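Surface presentation of antigens protein SpaK (Salmonella typhimurium, PDB 2FM8) acts as a type III secretion chaperone that stores effectors such as SipA, SopA, SopE and SopE2 in the bacterial cytoplasm in a secretion-competent state. Local coordinates at residues 51-59 / 115-126. Numbering follows the deposited sequence.
Sequences DVWIWAQLG and FSTALNGFYNYL
Ile54 CG2 lies over one face of the Phe122 ring, a CH-pi contact in which the methyl carbon sits 3.5 Å from the centroid of the Phe122 ring and 14° off its normal. Phe122 CZ comes close to the strand backbone, obliquely, 3.7 Å from Trp55 CA. In the alpha/beta fold of class I type III secretion chaperones, this is the core layer where helix 112-132 lies on the antiparallel sheet, here over its middle strand 51-57. The axes of helix segment 115-126 and strand 51-57 approach to 9.8 Å, with directions 22° apart.

Ile54 divides its two branches between helix residues. CG2 lies anti to the backbone N (chi1 -60° for CG1) and takes the Phe122 face, while CG1 carries CD1 to the side chains of Phe115, Ala118 and Leu119. There Ile54 CD1 approaches the Phe115 ring obliquely, 4.1 Å from Phe115 CE1, and lies 4.0 Å from Leu119 CD2. Val52 adds a looser contact to the same ring. Leu9 and Val10 of helix 6-17 also touch Phe115 and continue the apolar core.

On the other side of the sheet, Trp53 and Trp55 pack against apolar side chains of another protein's chain. Toward the strand's C-terminal end, Leu126 CD1 meets Ala56 CB at 3.8 Å and Leu58 CD2 at 3.6 Å.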
ATOM      1  N   ASP A  51     -25.239  -4.540  -9.419  1.00 41.72           N
ATOM      2  CA  ASP A  51     -24.654  -3.959  -8.216  1.00 40.29           C
ATOM      3  C   ASP A  51     -24.852  -2.448  -8.305  1.00 38.61           C
ATOM      4  O   ASP A  51     -24.570  -1.854  -9.333  1.00 37.97           O
ATOM      5  CB  ASP A  51     -23.153  -4.224  -8.145  1.00 40.16           C
ATOM      6  CG  ASP A  51     -22.800  -5.700  -8.001  1.00 41.07           C
ATOM      7  OD1 ASP A  51     -23.430  -6.395  -7.195  1.00 40.14           O
ATOM      8  OD2 ASP A  51     -21.851  -6.148  -8.672  1.00 40.60           O
ATOM      9  N   VAL A  52     -25.328  -1.838  -7.230  1.00 36.77           N
ATOM     10  CA  VAL A  52     -25.355  -0.390  -7.140  1.00 36.08           C
ATOM     11  C   VAL A  52     -24.113   0.143  -6.411  1.00 34.45           C
ATOM     12  O   VAL A  52     -23.846  -0.220  -5.270  1.00 33.89           O
ATOM     13  CB  VAL A  52     -26.622   0.106  -6.470  1.00 36.16           C
ATOM     14  CG1 VAL A  52     -26.589   1.620  -6.343  1.00 37.11           C
ATOM     15  CG2 VAL A  52     -27.833  -0.319  -7.308  1.00 38.15           C
ATOM     16  N   TRP A  53     -23.366   0.999  -7.096  1.00 32.61           N
ATOM     17  CA  TRP A  53     -22.197   1.635  -6.540  1.00 32.54           C
ATOM     18  C   TRP A  53     -22.369   3.149  -6.343  1.00 31.77           C
ATOM     19  O   TRP A  53     -22.879   3.860  -7.216  1.00 29.94           O
ATOM     20  CB  TRP A  53     -21.013   1.429  -7.482  1.00 32.33           C
ATOM     21  CG  TRP A  53     -20.479   0.040  -7.567  1.00 32.23           C
ATOM     22  CD1 TRP A  53     -20.872  -0.917  -8.430  1.00 31.85           C
ATOM     23  CD2 TRP A  53     -19.407  -0.527  -6.795  1.00 32.24           C
ATOM     24  NE1 TRP A  53     -20.145  -2.044  -8.252  1.00 30.93           N
ATOM     25  CE2 TRP A  53     -19.228  -1.838  -7.253  1.00 32.26           C
ATOM     26  CE3 TRP A  53     -18.583  -0.050  -5.771  1.00 31.55           C
ATOM     27  CZ2 TRP A  53     -18.259  -2.698  -6.715  1.00 32.80           C
ATOM     28  CZ3 TRP A  53     -17.619  -0.907  -5.224  1.00 31.61           C
ATOM     29  CH2 TRP A  53     -17.463  -2.206  -5.699  1.00 32.45           C
ATOM     30  N   ILE A  54     -21.900   3.638  -5.199  1.00 31.38           N
ATOM     31  CA  ILE A  54     -21.753   5.080  -4.964  1.00 31.12           C
ATOM     32  C   ILE A  54     -20.259   5.316  -4.833  1.00 31.17           C
ATOM     33  O   ILE A  54     -19.582   4.576  -4.100  1.00 31.42           O
ATOM     34  CB  ILE A  54     -22.472   5.521  -3.668  1.00 30.28           C
ATOM     35  CG1 ILE A  54     -23.966   5.213  -3.730  1.00 30.12           C
ATOM     36  CG2 ILE A  54     -22.279   7.029  -3.379  1.00 30.70           C
ATOM     37  CD1 ILE A  54     -24.624   5.271  -2.327  1.00 31.76           C
ATOM     38  N   TRP A  55     -19.723   6.302  -5.537  1.00 30.71           N
ATOM     39  CA  TRP A  55     -18.296   6.567  -5.410  1.00 31.15           C
ATOM     40  C   TRP A  55     -17.942   8.016  -5.686  1.00 30.51           C
ATOM     41  O   TRP A  55     -18.766   8.786  -6.157  1.00 29.33           O
ATOM     42  CB  TRP A  55     -17.486   5.630  -6.291  1.00 32.11           C
ATOM     43  CG  TRP A  55     -17.345   6.025  -7.724  1.00 33.13           C
ATOM     44  CD1 TRP A  55     -16.291   6.726  -8.305  1.00 34.35           C
ATOM     45  CD2 TRP A  55     -18.245   5.730  -8.774  1.00 33.07           C
ATOM     46  NE1 TRP A  55     -16.501   6.867  -9.646  1.00 35.37           N
ATOM     47  CE2 TRP A  55     -17.698   6.278  -9.965  1.00 34.04           C
ATOM     48  CE3 TRP A  55     -19.453   5.054  -8.833  1.00 33.43           C
ATOM     49  CZ2 TRP A  55     -18.321   6.164 -11.186  1.00 34.55           C
ATOM     50  CZ3 TRP A  55     -20.077   4.946 -10.040  1.00 34.94           C
ATOM     51  CH2 TRP A  55     -19.515   5.491 -11.211  1.00 35.76           C
ATOM     52  N   ALA A  56     -16.718   8.362  -5.340  1.00 30.25           N
ATOM     53  CA  ALA A  56     -16.162   9.688  -5.570  1.00 31.41           C
ATOM     54  C   ALA A  56     -14.656   9.580  -5.721  1.00 31.93           C
ATOM     55  O   ALA A  56     -14.007   8.870  -4.958  1.00 32.41           O
ATOM     56  CB  ALA A  56     -16.500  10.618  -4.418  1.00 29.85           C
ATOM     57  N   GLN A  57     -14.107  10.284  -6.698  1.00 33.22           N
ATOM     58  CA  GLN A  57     -12.667  10.564  -6.735  1.00 34.68           C
ATOM     59  C   GLN A  57     -12.295  11.605  -5.705  1.00 35.08           C
ATOM     60  O   GLN A  57     -13.041  12.553  -5.484  1.00 36.08           O
ATOM     61  CB  GLN A  57     -12.258  11.037  -8.122  1.00 34.97           C
ATOM     62  CG  GLN A  57     -12.371   9.949  -9.152  1.00 37.00           C
ATOM     63  CD  GLN A  57     -12.078  10.457 -10.541  1.00 38.78           C
ATOM     64  OE1 GLN A  57     -11.578  11.578 -10.704  1.00 44.95           O
ATOM     65  NE2 GLN A  57     -12.360   9.634 -11.556  1.00 41.53           N
ATOM     66  N   LEU A  58     -11.141  11.437  -5.062  1.00 35.01           N
ATOM     67  CA  LEU A  58     -10.828  12.237  -3.903  1.00 35.19           C
ATOM     68  C   LEU A  58      -9.852  13.382  -4.151  1.00 35.62           C
ATOM     69  O   LEU A  58      -9.477  14.061  -3.206  1.00 37.13           O
ATOM     70  CB  LEU A  58     -10.337  11.356  -2.763  1.00 35.58           C
ATOM     71  CG  LEU A  58     -11.358  10.375  -2.198  1.00 35.63           C
ATOM     72  CD1 LEU A  58     -10.670   9.411  -1.251  1.00 36.08           C
ATOM     73  CD2 LEU A  58     -12.509  11.097  -1.506  1.00 35.52           C
ATOM     74  N   GLY A  59      -9.493  13.661  -5.399  1.00 35.67           N
ATOM     75  CA  GLY A  59      -8.665  14.844  -5.680  1.00 36.16           C
ATOM     76  C   GLY A  59      -7.343  14.536  -6.366  1.00 36.29           C
ATOM     77  O   GLY A  59      -6.792  13.433  -6.232  1.00 35.33           O
ATOM     78  N   PHE A 115     -32.439   4.578   0.696  1.00 31.20           N
ATOM     79  CA  PHE A 115     -31.351   5.002  -0.164  1.00 31.07           C
ATOM     80  C   PHE A 115     -30.788   6.365   0.267  1.00 30.25           C
ATOM     81  O   PHE A 115     -29.601   6.601   0.131  1.00 28.83           O
ATOM     82  CB  PHE A 115     -31.738   4.989  -1.643  1.00 30.41           C
ATOM     83  CG  PHE A 115     -30.554   5.051  -2.570  1.00 30.25           C
ATOM     84  CD1 PHE A 115     -29.551   4.092  -2.502  1.00 29.47           C
ATOM     85  CD2 PHE A 115     -30.416   6.104  -3.485  1.00 30.88           C
ATOM     86  CE1 PHE A 115     -28.447   4.147  -3.336  1.00 29.58           C
ATOM     87  CE2 PHE A 115     -29.322   6.174  -4.334  1.00 29.75           C
ATOM     88  CZ  PHE A 115     -28.322   5.206  -4.255  1.00 31.13           C
ATOM     89  N   SER A 116     -31.656   7.238   0.778  1.00 29.96           N
ATOM     90  CA  SER A 116     -31.257   8.523   1.344  1.00 29.93           C
ATOM     91  C   SER A 116     -30.289   8.343   2.495  1.00 29.47           C
ATOM     92  O   SER A 116     -29.348   9.087   2.608  1.00 29.13           O
ATOM     93  CB  SER A 116     -32.480   9.325   1.804  1.00 29.89           C
ATOM     94  OG  SER A 116     -32.150  10.673   2.121  1.00 30.86           O
ATOM     95  N   THR A 117     -30.515   7.338   3.333  1.00 29.90           N
ATOM     96  CA  THR A 117     -29.585   7.021   4.417  1.00 30.18           C
ATOM     97  C   THR A 117     -28.198   6.689   3.869  1.00 30.49           C
ATOM     98  O   THR A 117     -27.179   7.159   4.399  1.00 30.11           O
ATOM     99  CB  THR A 117     -30.119   5.856   5.275  1.00 30.15           C
ATOM    100  OG1 THR A 117     -31.307   6.298   5.969  1.00 31.25           O
ATOM    101  CG2 THR A 117     -29.076   5.355   6.279  1.00 30.84           C
ATOM    102  N   ALA A 118     -28.165   5.882   2.808  1.00 30.07           N
ATOM    103  CA  ALA A 118     -26.913   5.546   2.159  1.00 29.72           C
ATOM    104  C   ALA A 118     -26.241   6.774   1.535  1.00 29.63           C
ATOM    105  O   ALA A 118     -25.038   6.934   1.667  1.00 27.39           O
ATOM    106  CB  ALA A 118     -27.136   4.470   1.077  1.00 29.73           C
ATOM    107  N   LEU A 119     -27.000   7.609   0.820  1.00 29.07           N
ATOM    108  CA  LEU A 119     -26.397   8.771   0.165  1.00 29.67           C
ATOM    109  C   LEU A 119     -25.867   9.820   1.142  1.00 28.96           C
ATOM    110  O   LEU A 119     -24.809  10.408   0.917  1.00 28.15           O
ATOM    111  CB  LEU A 119     -27.381   9.477  -0.788  1.00 30.44           C
ATOM    112  CG  LEU A 119     -27.692   8.855  -2.144  1.00 32.34           C
ATOM    113  CD1 LEU A 119     -28.779   9.712  -2.887  1.00 33.54           C
ATOM    114  CD2 LEU A 119     -26.471   8.729  -2.978  1.00 34.46           C
ATOM    115  N   ASN A 120     -26.627  10.088   2.203  1.00 28.92           N
ATOM    116  CA  ASN A 120     -26.215  11.067   3.202  1.00 28.71           C
ATOM    117  C   ASN A 120     -25.046  10.537   4.025  1.00 29.13           C
ATOM    118  O   ASN A 120     -24.143  11.291   4.400  1.00 29.01           O
ATOM    119  CB  ASN A 120     -27.396  11.417   4.095  1.00 28.79           C
ATOM    120  CG  ASN A 120     -28.384  12.349   3.404  1.00 29.23           C
ATOM    121  OD1 ASN A 120     -28.090  13.530   3.189  1.00 28.82           O
ATOM    122  ND2 ASN A 120     -29.536  11.824   3.040  1.00 27.45           N
ATOM    123  N   GLY A 121     -25.065   9.230   4.290  1.00 28.71           N
ATOM    124  CA  GLY A 121     -23.964   8.579   4.966  1.00 29.20           C
ATOM    125  C   GLY A 121     -22.686   8.656   4.134  1.00 28.82           C
ATOM    126  O   GLY A 121     -21.612   8.965   4.648  1.00 29.99           O
ATOM    127  N   PHE A 122     -22.811   8.387   2.845  1.00 28.28           N
ATOM    128  CA  PHE A 122     -21.693   8.537   1.925  1.00 28.46           C
ATOM    129  C   PHE A 122     -21.183   9.963   1.916  1.00 28.00           C
ATOM    130  O   PHE A 122     -19.994  10.182   1.968  1.00 28.12           O
ATOM    131  CB  PHE A 122     -22.022   8.090   0.503  1.00 28.22           C
ATOM    132  CG  PHE A 122     -20.804   7.977  -0.372  1.00 28.34           C
ATOM    133  CD1 PHE A 122     -20.130   6.775  -0.492  1.00 29.53           C
ATOM    134  CD2 PHE A 122     -20.310   9.083  -1.052  1.00 29.25           C
ATOM    135  CE1 PHE A 122     -18.971   6.676  -1.272  1.00 29.88           C
ATOM    136  CE2 PHE A 122     -19.173   8.985  -1.844  1.00 29.03           C
ATOM    137  CZ  PHE A 122     -18.504   7.778  -1.948  1.00 29.16           C
ATOM    138  N   TYR A 123     -22.077  10.932   1.846  1.00 27.60           N
ATOM    139  CA  TYR A 123     -21.671  12.341   1.974  1.00 27.73           C
ATOM    140  C   TYR A 123     -20.797  12.599   3.213  1.00 27.61           C
ATOM    141  O   TYR A 123     -19.756  13.271   3.129  1.00 27.92           O
ATOM    142  CB  TYR A 123     -22.922  13.244   1.992  1.00 27.07           C
ATOM    143  CG  TYR A 123     -22.621  14.714   2.031  1.00 26.87           C
ATOM    144  CD1 TYR A 123     -22.445  15.444   0.859  1.00 26.46           C
ATOM    145  CD2 TYR A 123     -22.484  15.381   3.242  1.00 29.32           C
ATOM    146  CE1 TYR A 123     -22.145  16.798   0.893  1.00 26.66           C
ATOM    147  CE2 TYR A 123     -22.179  16.761   3.283  1.00 28.30           C
ATOM    148  CZ  TYR A 123     -22.017  17.458   2.103  1.00 26.94           C
ATOM    149  OH  TYR A 123     -21.732  18.814   2.132  1.00 27.60           O
ATOM    150  N   ASN A 124     -21.255  12.128   4.376  1.00 27.72           N
ATOM    151  CA  ASN A 124     -20.514  12.278   5.601  1.00 28.12           C
ATOM    152  C   ASN A 124     -19.079  11.707   5.463  1.00 28.01           C
ATOM    153  O   ASN A 124     -18.081  12.357   5.815  1.00 26.11           O
ATOM    154  CB  ASN A 124     -21.203  11.502   6.732  1.00 28.88           C
ATOM    155  CG  ASN A 124     -22.362  12.223   7.346  1.00 30.11           C
ATOM    156  OD1 ASN A 124     -22.578  13.410   7.153  1.00 29.98           O
ATOM    157  ND2 ASN A 124     -23.131  11.479   8.127  1.00 34.69           N
ATOM    158  N   TYR A 125     -18.974  10.494   4.941  1.00 28.59           N
ATOM    159  CA  TYR A 125     -17.643   9.893   4.766  1.00 29.38           C
ATOM    160  C   TYR A 125     -16.827  10.595   3.720  1.00 28.82           C
ATOM    161  O   TYR A 125     -15.616  10.704   3.853  1.00 29.89           O
ATOM    162  CB  TYR A 125     -17.720   8.417   4.420  1.00 32.17           C
ATOM    163  CG  TYR A 125     -18.234   7.559   5.526  1.00 34.03           C
ATOM    164  CD1 TYR A 125     -17.465   7.268   6.655  1.00 38.10           C
ATOM    165  CD2 TYR A 125     -19.487   6.990   5.419  1.00 38.23           C
ATOM    166  CE1 TYR A 125     -17.985   6.401   7.658  1.00 37.60           C
ATOM    167  CE2 TYR A 125     -19.999   6.174   6.393  1.00 38.46           C
ATOM    168  CZ  TYR A 125     -19.274   5.896   7.494  1.00 38.39           C
ATOM    169  OH  TYR A 125     -19.901   5.054   8.403  1.00 42.99           O
ATOM    170  N   LEU A 126     -17.460  11.057   2.663  1.00 28.32           N
ATOM    171  CA  LEU A 126     -16.741  11.852   1.679  1.00 28.24           C
ATOM    172  C   LEU A 126     -16.068  13.080   2.314  1.00 27.36           C
ATOM    173  O   LEU A 126     -14.936  13.372   2.008  1.00 26.90           O
ATOM    174  CB  LEU A 126     -17.650  12.267   0.514  1.00 27.77           C
ATOM    175  CG  LEU A 126     -16.970  13.190  -0.513  1.00 28.95           C
ATOM    176  CD1 LEU A 126     -15.816  12.475  -1.231  1.00 30.37           C
ATOM    177  CD2 LEU A 126     -17.944  13.681  -1.537  1.00 29.08           C
TER